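Local atomic coordinates of Sqt1 (Chaetomium thermophilum, PDB entry 4ZOY), a protein that probably acts as a dedicated WD40-repeat chaperone in ribosome biogenesis, capturing its ribosomal protein client while that client is still being synthesised. Residues L252-V257 with E332-S337; G261-V266 with I273-L278; Q325-N330 with L343-T348. All blocks are in the same frame, centred on the assembly; numbering follows the deposited sequence.

Overall arrangement
Sqt1 is built as a ring of eight four-stranded antiparallel sheets, the layout of an eight-bladed beta-propeller, and the three contacts sample two neighbouring blades. Contact 2 pairs strands 263-268 and 273-277 within one blade. Contact 3 sets the loop that follows strand 320-324 against strand 342-347 of the next blade. Contact 1 joins the innermost strands of both, 252-257 and 331-336, its centre about 10 Å from the centre of each of the others, which lie about 16 Å apart. Along the chain, contact 2 falls wholly between the segments of contact 1, whereas those of contacts 1 and 3 interleave. Pairing within a blade, a connecting loop held on the next blade and inner-strand packing together join two successive blades.

Contact 1 of 3, residues L252-V257 with E332-S337; sequences LFSVAV and ESLAFS
L334 carries its CG beside the backbone N and anti to the carbonyl carbon (chi1 -77°), while S254 holds OG between its own N and carbonyl carbon (chi1 57°); these turns bring S254 OG within 3.6 Å of L334 CG, with CD1 of that leucine just as near. That hydroxyl finds its polar partner at the carbonyl of I331, so a bond still links the two strands at this end. Further along, A256 CB rests 3.9 Å from L334 CB. The ring of F336 follows, presenting its edge: A256 O lies near the ring plane, 3.5 Å from CE2, and V257 C approaches CD2 obliquely at 3.6 Å. Between the segments direct hydrogen bonds are absent, and two waters lie between the strands at the N-terminal end. One sits 2.8 Å from F253 O and 3.3 Å from E332 O; the second lies near F253 O and OE1 of E332, more weakly held on the glutamate side. Both strands carry a classic beta bulge, F253 and S254 opposite G267, E332 and S333 opposite G346. Two nearly parallel strands (14° apart), each innermost in its sheet, form the innermost part of the interface between two blades of a WD40 beta-propeller.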
ATOM      1  N   LEU A 252      11.905  10.421  -3.488  1.00 15.55           N
ATOM      2  CA  LEU A 252      11.470   9.238  -2.740  1.00 14.31           C
ATOM      3  C   LEU A 252      10.071   8.816  -3.179  1.00 14.68           C
ATOM      4  O   LEU A 252       9.221   9.664  -3.447  1.00 15.76           O
ATOM      5  CB  LEU A 252      11.480   9.514  -1.236  1.00 13.98           C
ATOM      6  CG  LEU A 252      12.857   9.795  -0.631  1.00 14.72           C
ATOM      7  CD1 LEU A 252      12.678  10.226   0.827  1.00 15.65           C
ATOM      8  CD2 LEU A 252      13.799   8.598  -0.741  1.00 15.82           C
ATOM      9  N   PHE A 253       9.838   7.506  -3.216  1.00 15.07           N
ATOM     10  CA  PHE A 253       8.625   6.947  -3.810  1.00 15.32           C
ATOM     11  C   PHE A 253       7.945   5.886  -2.962  1.00 15.56           C
ATOM     12  O   PHE A 253       6.817   5.481  -3.257  1.00 15.88           O
ATOM     13  CB  PHE A 253       8.957   6.356  -5.182  1.00 16.91           C
ATOM     14  CG  PHE A 253       9.544   7.359  -6.132  1.00 18.81           C
ATOM     15  CD1 PHE A 253       8.758   8.385  -6.630  1.00 23.54           C
ATOM     16  CD2 PHE A 253      10.881   7.303  -6.492  1.00 21.73           C
ATOM     17  CE1 PHE A 253       9.291   9.338  -7.490  1.00 28.06           C
ATOM     18  CE2 PHE A 253      11.417   8.248  -7.356  1.00 25.42           C
ATOM     19  CZ  PHE A 253      10.620   9.265  -7.851  1.00 28.85           C
ATOM     20  N   SER A 254       8.626   5.424  -1.917  1.00 13.47           N
ATOM     21  CA  SER A 254       8.069   4.367  -1.069  1.00 13.96           C
ATOM     22  C   SER A 254       8.550   4.515   0.371  1.00 15.01           C
ATOM     23  O   SER A 254       9.589   5.129   0.639  1.00 14.81           O
ATOM     24  CB  SER A 254       8.426   2.980  -1.622  1.00 15.25           C
ATOM     25  OG  SER A 254       9.835   2.837  -1.746  1.00 14.46           O
ATOM     26  N   VAL A 255       7.782   3.946   1.298  1.00 13.14           N
ATOM     27  CA  VAL A 255       8.069   4.071   2.721  1.00 13.94           C
ATOM     28  C   VAL A 255       7.413   2.908   3.456  1.00 13.00           C
ATOM     29  O   VAL A 255       6.337   2.446   3.075  1.00 15.40           O
ATOM     30  CB  VAL A 255       7.593   5.448   3.271  1.00 13.43           C
ATOM     31  CG1 VAL A 255       6.082   5.598   3.154  1.00 14.11           C
ATOM     32  CG2 VAL A 255       8.032   5.652   4.721  1.00 13.66           C
ATOM     33  N   ALA A 256       8.088   2.427   4.495  1.00 12.78           N
ATOM     34  CA  ALA A 256       7.594   1.341   5.325  1.00 14.01           C
ATOM     35  C   ALA A 256       8.181   1.491   6.723  1.00 13.91           C
ATOM     36  O   ALA A 256       9.309   1.968   6.898  1.00 14.38           O
ATOM     37  CB  ALA A 256       7.945  -0.018   4.726  1.00 14.98           C
ATOM     38  N   VAL A 257       7.403   1.100   7.727  1.00 14.81           N
ATOM     39  CA  VAL A 257       7.858   1.143   9.112  1.00 14.81           C
ATOM     40  C   VAL A 257       7.985  -0.285   9.653  1.00 14.69           C
ATOM     41  O   VAL A 257       7.169  -1.140   9.345  1.00 15.35           O
ATOM     42  CB  VAL A 257       6.894   1.984   9.981  1.00 13.76           C
ATOM     43  CG1 VAL A 257       7.365   1.995  11.434  1.00 16.06           C
ATOM     44  CG2 VAL A 257       6.809   3.409   9.454  1.00 15.94           C
ATOM     45  N   GLU A 332       9.893   1.226  -5.742  1.00 15.31           N
ATOM     46  CA  GLU A 332       8.488   1.598  -5.765  1.00 17.15           C
ATOM     47  C   GLU A 332       7.689   0.939  -4.650  1.00 11.75           C
ATOM     48  O   GLU A 332       6.553   1.353  -4.383  1.00 15.38           O
ATOM     49  CB  GLU A 332       7.872   1.246  -7.119  1.00 25.43           C
ATOM     50  CG  GLU A 332       8.355   2.147  -8.262  1.00 26.12           C
ATOM     51  CD  GLU A 332       7.860   3.589  -8.148  1.00 37.62           C
ATOM     52  OE1 GLU A 332       7.000   3.872  -7.283  1.00 41.25           O
ATOM     53  OE2 GLU A 332       8.328   4.447  -8.935  1.00 39.70           O
ATOM     54  N   SER A 333       8.272  -0.063  -3.991  1.00 12.84           N
ATOM     55  CA  SER A 333       7.552  -0.763  -2.946  1.00 13.30           C
ATOM     56  C   SER A 333       8.527  -1.336  -1.919  1.00 14.34           C
ATOM     57  O   SER A 333       9.532  -1.938  -2.287  1.00 14.23           O
ATOM     58  CB  SER A 333       6.679  -1.868  -3.566  1.00 14.28           C
ATOM     59  OG  SER A 333       5.956  -2.541  -2.553  1.00 15.46           O
ATOM     60  N   LEU A 334       8.210  -1.135  -0.638  1.00 13.12           N
ATOM     61  CA  LEU A 334       9.014  -1.572   0.497  1.00 15.29           C
ATOM     62  C   LEU A 334       8.113  -2.280   1.489  1.00 14.03           C
ATOM     63  O   LEU A 334       7.015  -1.794   1.770  1.00 16.15           O
ATOM     64  CB  LEU A 334       9.672  -0.383   1.215  1.00 17.39           C
ATOM     65  CG  LEU A 334      10.899   0.265   0.592  1.00 18.09           C
ATOM     66  CD1 LEU A 334      11.166   1.618   1.263  1.00 17.90           C
ATOM     67  CD2 LEU A 334      12.068  -0.670   0.764  1.00 17.27           C
ATOM     68  N   ALA A 335       8.578  -3.395   2.036  1.00 14.11           N
ATOM     69  CA  ALA A 335       7.829  -4.067   3.097  1.00 13.70           C
ATOM     70  C   ALA A 335       8.743  -4.758   4.077  1.00 14.00           C
ATOM     71  O   ALA A 335       9.644  -5.509   3.692  1.00 14.00           O
ATOM     72  CB  ALA A 335       6.857  -5.066   2.501  1.00 15.56           C
ATOM     73  N   PHE A 336       8.528  -4.483   5.360  1.00 14.96           N
ATOM     74  CA  PHE A 336       9.127  -5.281   6.417  1.00 14.24           C
ATOM     75  C   PHE A 336       8.299  -6.535   6.657  1.00 14.79           C
ATOM     76  O   PHE A 336       7.064  -6.473   6.692  1.00 16.48           O
ATOM     77  CB  PHE A 336       9.214  -4.489   7.728  1.00 15.36           C
ATOM     78  CG  PHE A 336      10.279  -3.425   7.741  1.00 12.85           C
ATOM     79  CD1 PHE A 336      11.569  -3.720   8.163  1.00 13.15           C
ATOM     80  CD2 PHE A 336       9.982  -2.132   7.355  1.00 12.57           C
ATOM     81  CE1 PHE A 336      12.551  -2.731   8.195  1.00 13.58           C
ATOM     82  CE2 PHE A 336      10.956  -1.138   7.383  1.00 15.11           C
ATOM     83  CZ  PHE A 336      12.238  -1.442   7.811  1.00 14.97           C
ATOM     84  N   SER A 337       8.964  -7.665   6.835  1.00 13.13           N
ATOM     85  CA  SER A 337       8.261  -8.861   7.258  1.00 14.66           C
ATOM     86  C   SER A 337       7.670  -8.643   8.639  1.00 16.64           C
ATOM     87  O   SER A 337       8.330  -8.072   9.508  1.00 16.71           O
ATOM     88  CB  SER A 337       9.197 -10.062   7.273  1.00 16.98           C
ATOM     89  OG  SER A 337       8.568 -11.184   7.880  1.00 16.69           O
TER
HETATM   90  O   HOH W   1       4.821   3.531  -2.687  1.00 24.45           O
HETATM   91  O   HOH W   2       5.286   6.080  -5.485  1.00 29.42           O

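Contact 2 of 3, residues G261-V266 with I273-L278; sequences GAVVAV and IKIVGL
V264 and V276 lie side by side and point the same way, with V264 CG1 3.8 Å from V276 CB. The same methyl also meets L278 CD2, so one valine branch touches two partners. Farther along this face V266 and K274 cross obliquely, CG2 of the valine 3.7 Å from CB of the lysine; the lysine chain bends at CD (chi2 -75°) and runs on extended, its NZ bonding the carbonyl of R245 and the hydroxyl of S323. On the other face V263 and I275 also cross, V263 CB 3.9 Å from I275 CG2, and I275 brings its CD1 within 3.6 Å of A265 CB. F336 and L334 of the next blade pack on this V263 and A265 side, whereas V264 and V266 share theirs with strand 252-257. In the backbone V264 and V276 exchange two 2.8 Å bonds, N of each to O of the other, and V266 and K274 form a similar reciprocal pair. At the open end L278 N reaches A262 O at 2.9 Å. The chemistry is that of a buried antiparallel hairpin: alternate residues pair across it, A265 and I275 turn their backbone to the flanking strands, and the lysine ammonium finds oxygen partners beyond.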
ATOM      1  N   GLY A 261       8.268  -0.624  15.230  1.00 15.69           N
ATOM      2  CA  GLY A 261       8.263   0.818  15.127  1.00 17.32           C
ATOM      3  C   GLY A 261       9.615   1.486  15.328  1.00 16.20           C
ATOM      4  O   GLY A 261       9.690   2.706  15.405  1.00 18.51           O
ATOM      5  N   ALA A 262      10.683   0.697  15.383  1.00 16.76           N
ATOM      6  CA  ALA A 262      12.008   1.245  15.685  1.00 17.92           C
ATOM      7  C   ALA A 262      12.661   1.975  14.519  1.00 15.92           C
ATOM      8  O   ALA A 262      13.483   2.862  14.722  1.00 17.09           O
ATOM      9  CB  ALA A 262      12.940   0.128  16.170  1.00 20.45           C
ATOM     10  N   VAL A 263      12.327   1.583  13.290  1.00 14.80           N
ATOM     11  CA  VAL A 263      12.897   2.262  12.132  1.00 15.29           C
ATOM     12  C   VAL A 263      11.880   2.464  11.032  1.00 14.73           C
ATOM     13  O   VAL A 263      10.868   1.765  10.954  1.00 14.66           O
ATOM     14  CB  VAL A 263      14.118   1.501  11.520  1.00 17.51           C
ATOM     15  CG1 VAL A 263      15.195   1.251  12.577  1.00 18.22           C
ATOM     16  CG2 VAL A 263      13.693   0.192  10.906  1.00 17.29           C
ATOM     17  N   VAL A 264      12.193   3.425  10.177  1.00 14.00           N
ATOM     18  CA  VAL A 264      11.460   3.625   8.942  1.00 13.71           C
ATOM     19  C   VAL A 264      12.428   3.437   7.774  1.00 15.69           C
ATOM     20  O   VAL A 264      13.588   3.863   7.844  1.00 15.56           O
ATOM     21  CB  VAL A 264      10.783   5.025   8.905  1.00 14.37           C
ATOM     22  CG1 VAL A 264      11.805   6.149   9.079  1.00 17.45           C
ATOM     23  CG2 VAL A 264       9.978   5.213   7.626  1.00 14.18           C
ATOM     24  N   ALA A 265      11.958   2.752   6.728  1.00 13.62           N
ATOM     25  CA  ALA A 265      12.701   2.621   5.470  1.00 13.22           C
ATOM     26  C   ALA A 265      12.052   3.494   4.424  1.00 14.70           C
ATOM     27  O   ALA A 265      10.825   3.493   4.292  1.00 15.02           O
ATOM     28  CB  ALA A 265      12.724   1.176   5.005  1.00 13.59           C
ATOM     29  N   VAL A 266      12.869   4.237   3.679  1.00 14.30           N
ATOM     30  CA  VAL A 266      12.372   5.000   2.536  1.00 13.79           C
ATOM     31  C   VAL A 266      13.094   4.516   1.290  1.00 14.96           C
ATOM     32  O   VAL A 266      14.255   4.127   1.341  1.00 15.59           O
ATOM     33  CB  VAL A 266      12.548   6.533   2.689  1.00 15.92           C
ATOM     34  CG1 VAL A 266      11.817   7.015   3.935  1.00 15.70           C
ATOM     35  CG2 VAL A 266      14.025   6.927   2.764  1.00 16.17           C
ATOM     36  N   ILE A 273      17.808   3.095  -0.887  1.00 14.62           N
ATOM     37  CA  ILE A 273      17.000   2.887   0.301  1.00 13.62           C
ATOM     38  C   ILE A 273      17.739   3.496   1.483  1.00 16.71           C
ATOM     39  O   ILE A 273      18.949   3.329   1.607  1.00 16.17           O
ATOM     40  CB  ILE A 273      16.748   1.396   0.576  1.00 13.90           C
ATOM     41  CG1 ILE A 273      16.020   0.747  -0.599  1.00 15.79           C
ATOM     42  CG2 ILE A 273      15.944   1.219   1.867  1.00 15.30           C
ATOM     43  CD1 ILE A 273      16.061  -0.745  -0.586  1.00 17.51           C
ATOM     44  N   LYS A 274      17.024   4.217   2.339  1.00 13.60           N
ATOM     45  CA  LYS A 274      17.601   4.737   3.579  1.00 13.76           C
ATOM     46  C   LYS A 274      16.830   4.189   4.767  1.00 15.00           C
ATOM     47  O   LYS A 274      15.598   4.147   4.735  1.00 15.66           O
ATOM     48  CB  LYS A 274      17.573   6.268   3.611  1.00 14.52           C
ATOM     49  CG  LYS A 274      18.287   6.960   2.461  1.00 16.00           C
ATOM     50  CD  LYS A 274      19.789   6.891   2.652  1.00 17.65           C
ATOM     51  CE  LYS A 274      20.528   7.504   1.473  1.00 19.33           C
ATOM     52  NZ  LYS A 274      22.008   7.535   1.744  1.00 23.95           N
ATOM     53  N   ILE A 275      17.553   3.771   5.805  1.00 14.49           N
ATOM     54  CA  ILE A 275      16.962   3.296   7.058  1.00 13.47           C
ATOM     55  C   ILE A 275      17.181   4.364   8.127  1.00 16.41           C
ATOM     56  O   ILE A 275      18.322   4.746   8.387  1.00 16.87           O
ATOM     57  CB  ILE A 275      17.581   1.963   7.529  1.00 14.18           C
ATOM     58  CG1 ILE A 275      17.585   0.940   6.389  1.00 14.43           C
ATOM     59  CG2 ILE A 275      16.826   1.426   8.746  1.00 14.96           C
ATOM     60  CD1 ILE A 275      16.200   0.624   5.808  1.00 13.99           C
ATOM     61  N   VAL A 276      16.093   4.839   8.736  1.00 14.35           N
ATOM     62  CA  VAL A 276      16.151   5.942   9.696  1.00 16.39           C
ATOM     63  C   VAL A 276      15.519   5.520  11.014  1.00 16.26           C
ATOM     64  O   VAL A 276      14.474   4.872  11.032  1.00 16.28           O
ATOM     65  CB  VAL A 276      15.434   7.196   9.156  1.00 15.18           C
ATOM     66  CG1 VAL A 276      15.461   8.325  10.177  1.00 18.75           C
ATOM     67  CG2 VAL A 276      16.076   7.659   7.857  1.00 17.43           C
ATOM     68  N   GLY A 277      16.158   5.872  12.127  1.00 15.38           N
ATOM     69  CA  GLY A 277      15.610   5.527  13.427  1.00 19.55           C
ATOM     70  C   GLY A 277      14.409   6.373  13.835  1.00 13.38           C
ATOM     71  O   GLY A 277      14.319   7.560  13.505  1.00 16.70           O
ATOM     72  N   LEU A 278      13.494   5.736  14.557  1.00 14.93           N
ATOM     73  CA  LEU A 278      12.315   6.403  15.113  1.00 17.58           C
ATOM     74  C   LEU A 278      12.340   6.317  16.626  1.00 19.63           C
ATOM     75  O   LEU A 278      12.892   5.368  17.177  1.00 24.06           O
ATOM     76  CB  LEU A 278      11.034   5.751  14.606  1.00 15.78           C
ATOM     77  CG  LEU A 278      10.783   5.775  13.104  1.00 16.44           C
ATOM     78  CD1 LEU A 278       9.499   4.988  12.843  1.00 18.34           C
ATOM     79  CD2 LEU A 278      10.700   7.201  12.579  1.00 17.70           C
TER

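Contact 3 of 3, residues Q325-N330 with L343-T348; sequences QIQSDN and LAAGST
Q327 lays its carboxamide over the end of strand 342-347, with NE2 3.4 Å from S347 CB and OE1 3.7 Å from A345 CB. This is the loop of a WD repeat that leads from the outer strand of one blade to the inner strand of the next, and by sequence Q327 probably stands where many such repeats place the histidine of the GH pair. NE2 donates to A345 O at 3.1 Å, from well above the carbonyl plane, and also bonds the hydroxyl of S351. S347 works the other way: its OG, anti to the backbone N (chi1 176°), reaches out of the strand and donates to D329 O at 2.9 Å, again from above that carbonyl. The same OG is met by the backbone N of D349, so the serine ties the loop to the turn beyond the strand. D329 turns back on its own segment, its OD1 taking N330 N at 2.7 Å on the anti side of the carboxylate, while OD2 lies beside the methyl of T348. The loop is closed by N330 O, which receives T348 N at 2.8 Å, with T348 OG1 adding a weak bond to that same oxygen at 3.4 Å.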
ATOM      1  N   GLN A 325      21.920   0.407  -1.851  1.00 15.72           N
ATOM      2  CA  GLN A 325      21.801   0.572  -3.273  1.00 15.51           C
ATOM      3  C   GLN A 325      22.407  -0.480  -4.151  1.00 18.33           C
ATOM      4  O   GLN A 325      23.594  -0.356  -4.695  1.00 22.52           O
ATOM      5  CB  GLN A 325      22.346   1.951  -3.691  1.00 17.23           C
ATOM      6  CG  GLN A 325      22.052   2.396  -5.114  1.00 20.55           C
ATOM      7  CD  GLN A 325      22.701   3.711  -5.501  1.00 26.89           C
ATOM      8  OE1 GLN A 325      23.625   4.176  -4.888  1.00 32.81           O
ATOM      9  NE2 GLN A 325      22.185   4.316  -6.518  1.00 26.92           N
ATOM     10  N   ILE A 326      21.557  -1.511  -4.144  1.00 17.25           N
ATOM     11  CA  ILE A 326      21.749  -2.759  -4.836  1.00 14.19           C
ATOM     12  C   ILE A 326      20.976  -2.785  -6.108  1.00 15.91           C
ATOM     13  O   ILE A 326      21.357  -3.293  -7.004  1.00 19.05           O
ATOM     14  CB  ILE A 326      21.198  -3.931  -3.965  1.00 16.12           C
ATOM     15  CG1 ILE A 326      21.944  -4.070  -2.655  1.00 19.30           C
ATOM     16  CG2 ILE A 326      21.201  -5.260  -4.703  1.00 17.96           C
ATOM     17  CD1 ILE A 326      23.430  -4.324  -2.784  1.00 19.69           C
ATOM     18  N   GLN A 327      19.813  -2.252  -6.131  1.00 15.55           N
ATOM     19  CA  GLN A 327      19.030  -2.205  -7.353  1.00 14.23           C
ATOM     20  C   GLN A 327      19.343  -0.949  -8.157  1.00 16.82           C
ATOM     21  O   GLN A 327      20.097  -0.091  -7.699  1.00 18.54           O
ATOM     22  CB  GLN A 327      17.546  -2.304  -6.997  1.00 15.85           C
ATOM     23  CG  GLN A 327      17.250  -3.608  -6.292  1.00 17.18           C
ATOM     24  CD  GLN A 327      16.045  -3.529  -5.384  1.00 14.31           C
ATOM     25  OE1 GLN A 327      16.106  -2.927  -4.318  1.00 15.53           O
ATOM     26  NE2 GLN A 327      14.944  -4.156  -5.796  1.00 15.39           N
ATOM     27  N   SER A 328      18.782  -0.838  -9.361  1.00 19.66           N
ATOM     28  CA  SER A 328      19.278   0.171 -10.304  1.00 21.32           C
ATOM     29  C   SER A 328      18.275   1.258 -10.664  1.00 23.65           C
ATOM     30  O   SER A 328      18.615   2.208 -11.366  1.00 25.86           O
ATOM     31  CB  SER A 328      19.761  -0.512 -11.592  1.00 19.58           C
ATOM     32  OG  SER A 328      18.670  -1.054 -12.331  1.00 23.71           O
ATOM     33  N   ASP A 329      17.038   1.128 -10.200  1.00 18.48           N
ATOM     34  CA  ASP A 329      16.008   2.087 -10.556  1.00 16.94           C
ATOM     35  C   ASP A 329      15.058   2.237  -9.364  1.00 14.81           C
ATOM     36  O   ASP A 329      15.216   1.532  -8.360  1.00 16.82           O
ATOM     37  CB  ASP A 329      15.270   1.629 -11.828  1.00 18.38           C
ATOM     38  CG  ASP A 329      14.658   2.779 -12.625  1.00 22.27           C
ATOM     39  OD1 ASP A 329      14.418   3.877 -12.082  1.00 21.98           O
ATOM     40  OD2 ASP A 329      14.389   2.565 -13.830  1.00 24.46           O
ATOM     41  N   ASN A 330      14.096   3.144  -9.498  1.00 16.89           N
ATOM     42  CA  ASN A 330      13.183   3.524  -8.419  1.00 15.48           C
ATOM     43  C   ASN A 330      12.725   2.365  -7.547  1.00 16.62           C
ATOM     44  O   ASN A 330      12.277   1.323  -8.042  1.00 16.46           O
ATOM     45  CB  ASN A 330      11.942   4.206  -8.995  1.00 17.38           C
ATOM     46  CG  ASN A 330      12.245   5.537  -9.670  1.00 24.17           C
ATOM     47  OD1 ASN A 330      13.395   5.962  -9.758  1.00 21.46           O
ATOM     48  ND2 ASN A 330      11.197   6.203 -10.148  1.00 33.08           N
ATOM     49  N   LEU A 343      13.676  -7.182   5.199  1.00 12.90           N
ATOM     50  CA  LEU A 343      13.040  -6.097   4.474  1.00 13.72           C
ATOM     51  C   LEU A 343      13.110  -6.425   2.994  1.00 12.98           C
ATOM     52  O   LEU A 343      14.184  -6.776   2.497  1.00 13.99           O
ATOM     53  CB  LEU A 343      13.756  -4.772   4.752  1.00 14.29           C
ATOM     54  CG  LEU A 343      13.388  -3.572   3.875  1.00 14.68           C
ATOM     55  CD1 LEU A 343      11.981  -3.051   4.193  1.00 14.98           C
ATOM     56  CD2 LEU A 343      14.439  -2.457   4.000  1.00 16.34           C
ATOM     57  N   ALA A 344      11.976  -6.327   2.296  1.00 13.65           N
ATOM     58  CA  ALA A 344      11.913  -6.549   0.848  1.00 12.63           C
ATOM     59  C   ALA A 344      11.672  -5.249   0.101  1.00 12.73           C
ATOM     60  O   ALA A 344      10.879  -4.407   0.528  1.00 13.79           O
ATOM     61  CB  ALA A 344      10.808  -7.552   0.512  1.00 15.18           C
ATOM     62  N   ALA A 345      12.338  -5.092  -1.042  1.00 13.25           N
ATOM     63  CA  ALA A 345      12.236  -3.888  -1.853  1.00 12.97           C
ATOM     64  C   ALA A 345      11.996  -4.252  -3.317  1.00 13.63           C
ATOM     65  O   ALA A 345      12.741  -5.054  -3.881  1.00 15.79           O
ATOM     66  CB  ALA A 345      13.502  -3.056  -1.722  1.00 14.08           C
ATOM     67  N   GLY A 346      10.964  -3.671  -3.921  1.00 12.41           N
ATOM     68  CA  GLY A 346      10.674  -3.916  -5.334  1.00 14.30           C
ATOM     69  C   GLY A 346      11.050  -2.705  -6.152  1.00 14.62           C
ATOM     70  O   GLY A 346      10.752  -1.574  -5.774  1.00 14.94           O
ATOM     71  N   SER A 347      11.705  -2.943  -7.291  1.00 14.97           N
ATOM     72  CA  SER A 347      12.247  -1.871  -8.102  1.00 14.28           C
ATOM     73  C   SER A 347      11.600  -1.778  -9.473  1.00 14.75           C
ATOM     74  O   SER A 347      11.127  -2.782 -10.014  1.00 15.34           O
ATOM     75  CB  SER A 347      13.764  -2.074  -8.271  1.00 14.58           C
ATOM     76  OG  SER A 347      14.330  -1.103  -9.139  1.00 14.70           O
ATOM     77  N   THR A 348      11.623  -0.570 -10.031  1.00 13.77           N
ATOM     78  CA  THR A 348      11.251  -0.342 -11.420  1.00 15.59           C
ATOM     79  C   THR A 348      12.071  -1.209 -12.389  1.00 16.27           C
ATOM     80  O   THR A 348      11.612  -1.507 -13.501  1.00 17.62           O
ATOM     81  CB  THR A 348      11.413   1.154 -11.744  1.00 17.58           C
ATOM     82  OG1 THR A 348      10.540   1.897 -10.885  1.00 19.17           O
ATOM     83  CG2 THR A 348      11.072   1.473 -13.199  1.00 21.74           C
TER